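Local structure of phosphatidylinositol-specific phospholipase C (Listeria monocytogenes, 2PLC) at residues L82-E87 with L122-Y126; N110-D116 with N158-L164; P178-D184 with N210-H216. The protein is a bacterial phosphatidylinositol-specific phospholipase C, a single-chain protein whose family belongs to the TIM-barrel clan. One frame throughout, in Å; residues are numbered along the deposited sequence.

Contact 1 of 3, residues L82-E87 with L122-Y126; sequences LSGVLE and LINIY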
# COMPACT_ATOMS: atom_id res chain seq x y z
N LEU A 82 -7.74 -9.73 10.69
CA LEU A 82 -7.47 -8.30 10.71
C LEU A 82 -6.82 -7.90 12.03
O LEU A 82 -5.92 -7.07 12.06
CB LEU A 82 -8.76 -7.51 10.47
CG LEU A 82 -8.58 -6.02 10.19
CD1 LEU A 82 -7.56 -5.81 9.08
CD2 LEU A 82 -9.92 -5.40 9.82
N SER A 83 -7.23 -8.55 13.12
CA SER A 83 -6.67 -8.27 14.44
C SER A 83 -5.19 -8.63 14.45
O SER A 83 -4.38 -7.94 15.06
CB SER A 83 -7.41 -9.07 15.53
OG SER A 83 -7.28 -10.46 15.32
N GLY A 84 -4.86 -9.71 13.73
CA GLY A 84 -3.47 -10.14 13.65
C GLY A 84 -2.65 -9.12 12.89
O GLY A 84 -1.55 -8.75 13.30
N VAL A 85 -3.21 -8.65 11.77
CA VAL A 85 -2.56 -7.65 10.93
C VAL A 85 -2.34 -6.36 11.72
O VAL A 85 -1.23 -5.82 11.74
CB VAL A 85 -3.40 -7.36 9.66
CG1 VAL A 85 -2.80 -6.22 8.87
CG2 VAL A 85 -3.47 -8.60 8.79
N LEU A 86 -3.39 -5.87 12.38
CA LEU A 86 -3.30 -4.65 13.17
C LEU A 86 -2.28 -4.74 14.29
O LEU A 86 -1.55 -3.78 14.54
CB LEU A 86 -4.67 -4.26 13.74
CG LEU A 86 -5.70 -3.84 12.69
CD1 LEU A 86 -7.00 -3.43 13.35
CD2 LEU A 86 -5.14 -2.70 11.85
N GLU A 87 -2.19 -5.90 14.93
CA GLU A 87 -1.22 -6.06 16.02
C GLU A 87 0.20 -6.04 15.48
O GLU A 87 1.11 -5.51 16.12
CB GLU A 87 -1.46 -7.35 16.80
CG GLU A 87 -0.33 -7.63 17.78
CD GLU A 87 -0.72 -8.59 18.86
OE1 GLU A 87 -0.68 -9.81 18.62
OE2 GLU A 87 -1.04 -8.11 19.97
N LEU A 122 -12.63 -2.85 16.12
CA LEU A 122 -11.22 -3.21 15.97
C LEU A 122 -10.33 -2.00 15.74
O LEU A 122 -9.24 -1.90 16.31
CB LEU A 122 -11.04 -4.18 14.81
CG LEU A 122 -10.55 -5.58 15.18
CD1 LEU A 122 -10.22 -6.31 13.89
CD2 LEU A 122 -9.32 -5.50 16.08
N ILE A 123 -10.76 -1.13 14.84
CA ILE A 123 -10.00 0.08 14.52
C ILE A 123 -9.93 0.98 15.76
O ILE A 123 -8.86 1.46 16.12
CB ILE A 123 -10.64 0.85 13.34
CG1 ILE A 123 -10.62 -0.01 12.07
CG2 ILE A 123 -9.92 2.17 13.11
CD1 ILE A 123 -9.24 -0.48 11.64
N ASN A 124 -11.07 1.15 16.42
CA ASN A 124 -11.17 1.98 17.62
C ASN A 124 -10.22 1.56 18.74
O ASN A 124 -9.81 2.38 19.56
CB ASN A 124 -12.61 2.00 18.12
CG ASN A 124 -12.84 3.06 19.17
OD1 ASN A 124 -12.46 4.22 19.00
ND2 ASN A 124 -13.47 2.67 20.27
N ILE A 125 -9.89 0.27 18.78
CA ILE A 125 -8.98 -0.27 19.78
C ILE A 125 -7.56 0.27 19.55
O ILE A 125 -6.79 0.46 20.49
CB ILE A 125 -8.96 -1.82 19.72
CG1 ILE A 125 -10.33 -2.36 20.12
CG2 ILE A 125 -7.89 -2.40 20.61
CD1 ILE A 125 -10.88 -1.72 21.38
N TYR A 126 -7.24 0.52 18.29
CA TYR A 126 -5.92 1.01 17.90
C TYR A 126 -5.94 2.44 17.38
O TYR A 126 -5.04 2.85 16.66
CB TYR A 126 -5.33 0.09 16.83
CG TYR A 126 -5.10 -1.33 17.29
CD1 TYR A 126 -3.98 -1.65 18.07
CD2 TYR A 126 -5.97 -2.35 16.94
CE1 TYR A 126 -3.75 -2.95 18.49
CE2 TYR A 126 -5.75 -3.66 17.36
CZ TYR A 126 -4.63 -3.95 18.13
OH TYR A 126 -4.38 -5.24 18.52
O HOH W 1 -5.50 -7.55 17.64
O HOH W 2 -2.14 -5.28 19.90

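Contact 2 of 3, residues N110-D116 with N158-L164; sequences NSNDSFD and NHTKKPL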
# COMPACT_ATOMS: atom_id res chain seq x y z
N ASN A 110 -17.75 -6.57 -1.64
CA ASN A 110 -18.53 -5.34 -1.81
C ASN A 110 -20.00 -5.56 -2.17
O ASN A 110 -20.33 -5.87 -3.32
CB ASN A 110 -17.88 -4.42 -2.84
CG ASN A 110 -16.73 -3.61 -2.27
OD1 ASN A 110 -16.84 -3.03 -1.19
ND2 ASN A 110 -15.62 -3.57 -3.00
N SER A 111 -20.87 -5.38 -1.18
CA SER A 111 -22.31 -5.55 -1.36
C SER A 111 -23.06 -5.23 -0.07
O SER A 111 -24.29 -5.23 -0.04
CB SER A 111 -22.64 -6.98 -1.82
OG SER A 111 -22.09 -7.95 -0.94
N ASN A 112 -22.31 -4.93 0.99
CA ASN A 112 -22.91 -4.61 2.28
C ASN A 112 -22.24 -3.46 3.01
O ASN A 112 -21.10 -3.10 2.73
CB ASN A 112 -22.89 -5.84 3.20
CG ASN A 112 -24.11 -6.72 3.04
OD1 ASN A 112 -25.18 -6.40 3.57
ND2 ASN A 112 -23.97 -7.83 2.34
N ASP A 113 -22.99 -2.87 3.94
CA ASP A 113 -22.51 -1.78 4.77
C ASP A 113 -22.21 -2.35 6.15
O ASP A 113 -21.92 -1.61 7.09
CB ASP A 113 -23.57 -0.67 4.89
CG ASP A 113 -23.74 0.13 3.60
OD1 ASP A 113 -22.98 -0.09 2.63
OD2 ASP A 113 -24.65 0.99 3.56
N SER A 114 -22.29 -3.68 6.26
CA SER A 114 -22.02 -4.38 7.51
C SER A 114 -20.52 -4.41 7.81
O SER A 114 -20.11 -4.40 8.98
CB SER A 114 -22.58 -5.81 7.45
OG SER A 114 -22.04 -6.54 6.36
N PHE A 115 -19.71 -4.42 6.75
CA PHE A 115 -18.25 -4.43 6.88
C PHE A 115 -17.80 -3.17 7.62
O PHE A 115 -16.94 -3.24 8.50
CB PHE A 115 -17.60 -4.47 5.48
CG PHE A 115 -16.10 -4.41 5.50
CD1 PHE A 115 -15.34 -5.57 5.65
CD2 PHE A 115 -15.43 -3.19 5.38
CE1 PHE A 115 -13.95 -5.52 5.68
CE2 PHE A 115 -14.03 -3.13 5.42
CZ PHE A 115 -13.29 -4.30 5.57
N ASP A 116 -18.39 -2.04 7.25
CA ASP A 116 -18.08 -0.75 7.85
C ASP A 116 -18.28 -0.78 9.37
O ASP A 116 -17.43 -0.30 10.12
CB ASP A 116 -18.94 0.33 7.21
CG ASP A 116 -18.41 1.73 7.47
OD1 ASP A 116 -17.35 2.08 6.90
OD2 ASP A 116 -19.06 2.49 8.23
N ASN A 158 -14.84 0.34 0.21
CA ASN A 158 -16.00 -0.51 0.47
C ASN A 158 -17.24 0.00 -0.24
O ASN A 158 -17.19 0.96 -1.02
CB ASN A 158 -16.24 -0.68 1.98
CG ASN A 158 -16.28 0.63 2.73
OD1 ASN A 158 -16.00 0.67 3.93
ND2 ASN A 158 -16.63 1.71 2.04
N HIS A 159 -18.37 -0.65 0.05
CA HIS A 159 -19.66 -0.33 -0.54
C HIS A 159 -20.11 1.12 -0.31
O HIS A 159 -20.64 1.76 -1.22
CB HIS A 159 -20.71 -1.32 -0.03
CG HIS A 159 -22.05 -1.19 -0.67
ND1 HIS A 159 -22.27 -0.41 -1.79
CD2 HIS A 159 -23.25 -1.73 -0.35
CE1 HIS A 159 -23.55 -0.47 -2.13
NE2 HIS A 159 -24.16 -1.27 -1.27
N THR A 160 -19.87 1.64 0.90
CA THR A 160 -20.27 3.00 1.26
C THR A 160 -19.60 4.09 0.42
O THR A 160 -20.18 5.16 0.22
CB THR A 160 -20.01 3.29 2.75
OG1 THR A 160 -18.60 3.41 2.98
CG2 THR A 160 -20.55 2.17 3.62
N LYS A 161 -18.38 3.83 -0.04
CA LYS A 161 -17.61 4.79 -0.84
C LYS A 161 -17.39 6.11 -0.12
O LYS A 161 -17.46 7.19 -0.71
CB LYS A 161 -18.27 5.01 -2.20
CG LYS A 161 -17.91 3.94 -3.21
CD LYS A 161 -19.03 3.67 -4.19
CE LYS A 161 -18.67 2.54 -5.14
NZ LYS A 161 -18.29 1.29 -4.40
N LYS A 162 -17.12 6.02 1.18
CA LYS A 162 -16.85 7.17 2.03
C LYS A 162 -15.85 6.75 3.10
O LYS A 162 -15.71 5.56 3.40
CB LYS A 162 -18.16 7.72 2.63
CG LYS A 162 -19.01 6.74 3.43
CD LYS A 162 -18.61 6.68 4.90
CE LYS A 162 -19.43 5.67 5.68
NZ LYS A 162 -18.98 5.55 7.10
N PRO A 163 -15.09 7.71 3.67
CA PRO A 163 -14.10 7.41 4.71
C PRO A 163 -14.68 6.88 6.02
O PRO A 163 -15.82 7.20 6.38
CB PRO A 163 -13.38 8.74 4.90
CG PRO A 163 -14.44 9.74 4.58
CD PRO A 163 -15.08 9.15 3.35
N LEU A 164 -13.90 6.07 6.72
CA LEU A 164 -14.31 5.50 7.99
C LEU A 164 -14.45 6.57 9.07
O LEU A 164 -13.48 7.24 9.44
CB LEU A 164 -13.31 4.44 8.46
CG LEU A 164 -13.67 3.71 9.76
CD1 LEU A 164 -14.82 2.74 9.51
CD2 LEU A 164 -12.46 2.97 10.28

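Contact 3 of 3, residues P178-D184 with N210-H216; sequences PNQVIQD and NKLFLNH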
# COMPACT_ATOMS: atom_id res chain seq x y z
N PRO A 178 -10.55 12.15 -4.81
CA PRO A 178 -10.03 13.08 -5.81
C PRO A 178 -8.55 13.43 -5.68
O PRO A 178 -7.92 13.82 -6.66
CB PRO A 178 -10.90 14.31 -5.61
CG PRO A 178 -12.20 13.72 -5.20
CD PRO A 178 -11.77 12.70 -4.19
N ASN A 179 -8.01 13.30 -4.47
CA ASN A 179 -6.60 13.62 -4.21
C ASN A 179 -5.63 12.47 -4.55
O ASN A 179 -4.43 12.56 -4.28
CB ASN A 179 -6.42 14.04 -2.74
CG ASN A 179 -6.86 12.96 -1.76
OD1 ASN A 179 -7.51 11.99 -2.13
ND2 ASN A 179 -6.51 13.14 -0.49
N GLN A 180 -6.17 11.41 -5.14
CA GLN A 180 -5.38 10.25 -5.51
C GLN A 180 -5.43 9.97 -7.00
O GLN A 180 -6.44 10.20 -7.65
CB GLN A 180 -5.90 9.01 -4.78
CG GLN A 180 -5.61 8.98 -3.30
CD GLN A 180 -6.61 8.14 -2.54
OE1 GLN A 180 -7.18 8.59 -1.54
NE2 GLN A 180 -6.86 6.93 -3.01
N VAL A 181 -4.32 9.48 -7.55
CA VAL A 181 -4.25 9.12 -8.96
C VAL A 181 -3.88 7.64 -8.97
O VAL A 181 -2.81 7.26 -8.49
CB VAL A 181 -3.18 9.93 -9.71
CG1 VAL A 181 -3.12 9.50 -11.17
CG2 VAL A 181 -3.50 11.41 -9.62
N ILE A 182 -4.77 6.80 -9.50
CA ILE A 182 -4.55 5.36 -9.51
C ILE A 182 -4.32 4.69 -10.88
O ILE A 182 -5.12 4.84 -11.80
CB ILE A 182 -5.70 4.62 -8.78
CG1 ILE A 182 -5.87 5.19 -7.37
CG2 ILE A 182 -5.42 3.11 -8.70
CD1 ILE A 182 -7.05 4.62 -6.62
N GLN A 183 -3.22 3.96 -10.98
CA GLN A 183 -2.91 3.21 -12.19
C GLN A 183 -3.04 1.76 -11.74
O GLN A 183 -2.22 1.26 -10.97
CB GLN A 183 -1.49 3.50 -12.69
CG GLN A 183 -1.11 2.78 -13.99
CD GLN A 183 -0.61 1.36 -13.78
OE1 GLN A 183 0.52 1.15 -13.35
NE2 GLN A 183 -1.44 0.37 -14.09
N ASP A 184 -4.10 1.10 -12.19
CA ASP A 184 -4.35 -0.28 -11.83
C ASP A 184 -4.84 -1.10 -13.01
O ASP A 184 -5.90 -1.72 -12.96
CB ASP A 184 -5.37 -0.34 -10.68
CG ASP A 184 -5.46 -1.72 -10.05
OD1 ASP A 184 -4.51 -2.52 -10.18
OD2 ASP A 184 -6.48 -1.99 -9.39
N ASN A 210 0.64 17.59 -4.91
CA ASN A 210 -0.56 17.72 -4.10
C ASN A 210 -1.49 16.51 -4.24
O ASN A 210 -2.63 16.54 -3.78
CB ASN A 210 -1.31 19.00 -4.49
CG ASN A 210 -1.84 18.96 -5.92
OD1 ASN A 210 -2.95 19.43 -6.19
ND2 ASN A 210 -1.05 18.40 -6.84
N LYS A 211 -0.99 15.44 -4.87
CA LYS A 211 -1.78 14.23 -5.07
C LYS A 211 -0.99 12.96 -4.80
O LYS A 211 0.22 12.92 -4.96
CB LYS A 211 -2.33 14.18 -6.50
CG LYS A 211 -3.60 14.98 -6.70
CD LYS A 211 -4.09 14.88 -8.13
CE LYS A 211 -5.53 15.34 -8.26
NZ LYS A 211 -5.74 16.76 -7.87
N LEU A 212 -1.70 11.93 -4.36
CA LEU A 212 -1.09 10.63 -4.08
C LEU A 212 -1.23 9.75 -5.31
O LEU A 212 -2.32 9.59 -5.84
CB LEU A 212 -1.76 9.94 -2.89
CG LEU A 212 -1.20 10.22 -1.50
CD1 LEU A 212 -2.02 9.45 -0.48
CD2 LEU A 212 0.26 9.80 -1.42
N PHE A 213 -0.10 9.22 -5.79
CA PHE A 213 -0.10 8.35 -6.95
C PHE A 213 0.13 6.89 -6.55
O PHE A 213 1.15 6.56 -5.94
CB PHE A 213 0.99 8.77 -7.94
CG PHE A 213 0.64 9.99 -8.75
CD1 PHE A 213 0.66 11.25 -8.18
CD2 PHE A 213 0.31 9.86 -10.10
CE1 PHE A 213 0.35 12.38 -8.95
CE2 PHE A 213 0.01 10.98 -10.87
CZ PHE A 213 0.02 12.24 -10.29
N LEU A 214 -0.86 6.05 -6.83
CA LEU A 214 -0.78 4.62 -6.54
C LEU A 214 -0.46 3.96 -7.88
O LEU A 214 -1.34 3.76 -8.71
CB LEU A 214 -2.10 4.10 -5.97
CG LEU A 214 -2.55 4.46 -4.54
CD1 LEU A 214 -1.59 3.89 -3.54
CD2 LEU A 214 -2.68 5.96 -4.35
N ASN A 215 0.81 3.65 -8.09
CA ASN A 215 1.29 3.06 -9.33
C ASN A 215 1.49 1.54 -9.23
O ASN A 215 2.52 1.07 -8.74
CB ASN A 215 2.61 3.76 -9.69
CG ASN A 215 2.97 3.64 -11.16
OD1 ASN A 215 2.31 2.96 -11.94
ND2 ASN A 215 4.03 4.34 -11.55
N HIS A 216 0.52 0.77 -9.72
CA HIS A 216 0.61 -0.69 -9.68
C HIS A 216 1.51 -1.31 -10.73
O HIS A 216 1.28 -1.18 -11.93
CB HIS A 216 -0.78 -1.32 -9.81
CG HIS A 216 -1.63 -1.16 -8.58
ND1 HIS A 216 -2.43 -0.06 -8.37
CD2 HIS A 216 -1.77 -1.94 -7.49
CE1 HIS A 216 -3.03 -0.17 -7.20
NE2 HIS A 216 -2.65 -1.30 -6.64

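Contact 1 of 3, residues L82-E87 with L122-Y126
L86 and Y126 meet at the centre of this contact, where the first turns of helix 82-95 lie against the C-terminal end of helix 114-125 and Y126, which comes just after it. The packed part rests on aliphatic side chains and one side of the tyrosine ring. CB of L86 stands 3.8 Å from CE2 of the Y126 ring, approaching it at a slant, while CD1 of L86 lies among CD2 of Y126, CD2 of L122 and CD1 of I123, 4.1 Å from each of the last two. L86 gets there with CG turned away from its own carbonyl carbon (chi1 -67°) and the chain extended beyond. The two methyls of L122 rest on L82 and S83 at the start of the helix: CD1 settles 3.9 Å from CB of L82 and CD2 faces CB of S83. I123, whose side chain also touches strand 164-166, closes the inner side.

Toward solvent the contact loosens and water takes over. The Y126 hydroxyl lies against the helix, 4.0 Å from CB of E87, and binds two waters lying in the plane of the ring. One of them, 2.7 Å from OH of Y126, donates to O of S83; the other, 2.6 Å from that OH, donates to OE2 of E87. The phenol is thus tied to the neighbouring helix through solvent, by one backbone and one carboxylate oxygen, while CD2 and CE2 of its ring rest on L86. S83 turns its own hydroxyl to S81. Such side-by-side packing of two helices, apolar inside and water-bridged toward solvent, belongs to the helical layer of an alpha/beta fold of the TIM-barrel clan.

Contact 2 of 3, residues N110-D116 with N158-L164
The loop that joins strand 152-157 to strand 164-166 folds here against the segment leading into helix 114-125, and D116 in the helix's first turn meets K162 of the loop. NZ of K162 donates to OD2 of D116 at 3.3 Å, a long salt bridge that meets the carboxylate on its syn side but 35° out of its plane. The lysine chain bends at chi2 (88°) and crosses the aspartate at about a right angle. The other oxygen of this buried carboxylate, OD1 of D116, lies 3.6 Å from OD1 of N158 and 3.7 Å from the CD1 methyl of L164. The lysine charge probably favours the ionised form of D116.

Nearer the start of the loop, N158 opens a type I turn that ends at K161, with T160 inside it. OG1 of T160 receives weak bonds from ND2 of N158 and from N of K162, while its CG2 methyl meets OD1 of D113, 3.5 Å away. On the exposed side H159 packs on N112 and D113: its CB is 3.3 Å from O of N112, and CD2 approaches OD1 of D113 at 3.4 Å, ring and carboxylate planes being 52° apart. Deeper in, OD1 of N158 faces the edge of the F115 ring, whose other neighbours include L105 and D107 of strand 101-107. Together these pairings join a beta turn after one strand to the N-terminal turn of a neighbouring helix in an alpha/beta fold.

Contact 3 of 3, residues P178-D184 with N210-H216
Strands 180-183 and 212-216 run parallel, 4.6 Å apart at closest approach and 11° from perfect alignment, and exchange regular backbone hydrogen bonds from N179 O to H216 N. V181 takes part with both its groups, N donating to O of L212 at 2.6 Å and O accepting from N of L214 at 2.8 Å. At the C-terminal end O of Q183 is gripped twice by H216: by its backbone N in the carbonyl plane, and by ND1 at 2.9 Å, which arrives from above that plane, 37° out of it. This second bond lies close to the imidazole plane and fixes the rotation of the ring, over one face of which OD1 of D184 stands 3.6 Å from CG of H216.

On the sheet face of V181 and F213 the valine lies over the phenyl ring, its CB 3.7 Å from the F213 ring centroid in a CH-pi contact. CG1 of V181, placed anti to the backbone N (chi1 179°), reaches CE2 of F213 at 3.5 Å. Helix 191-207 covers this face, A205 touching F213 while T201 meets both Q183 and N215. The opposite face carries I182 beside L214, with CG1 and CB 4.2 Å apart, and the aliphatic part of Q180 beside L212. Two neighbouring parallel strands linked through helix 191-207 form a beta-alpha-beta unit, the repeating element of TIM-barrel-like folds.

Contacts 1 and 2 share helix 114-125: contact 2 holds its first turn and contact 1 its last. Their centres are 18 Å apart, yet they touch, CG2 of I123 in contact 1 packing on CD2 of L164 in contact 2 at 3.9 Å. Along the chain their segments alternate. Contact 3 follows later in the sequence and belongs to the parallel sheet formed with strands 20-24 and 253-257. Its centre lies 26 Å from that of contact 1, on the opposite side of the chain's centre, and 21 Å from that of contact 2; the nearest atoms of contacts 2 and 3 are about 9 Å apart.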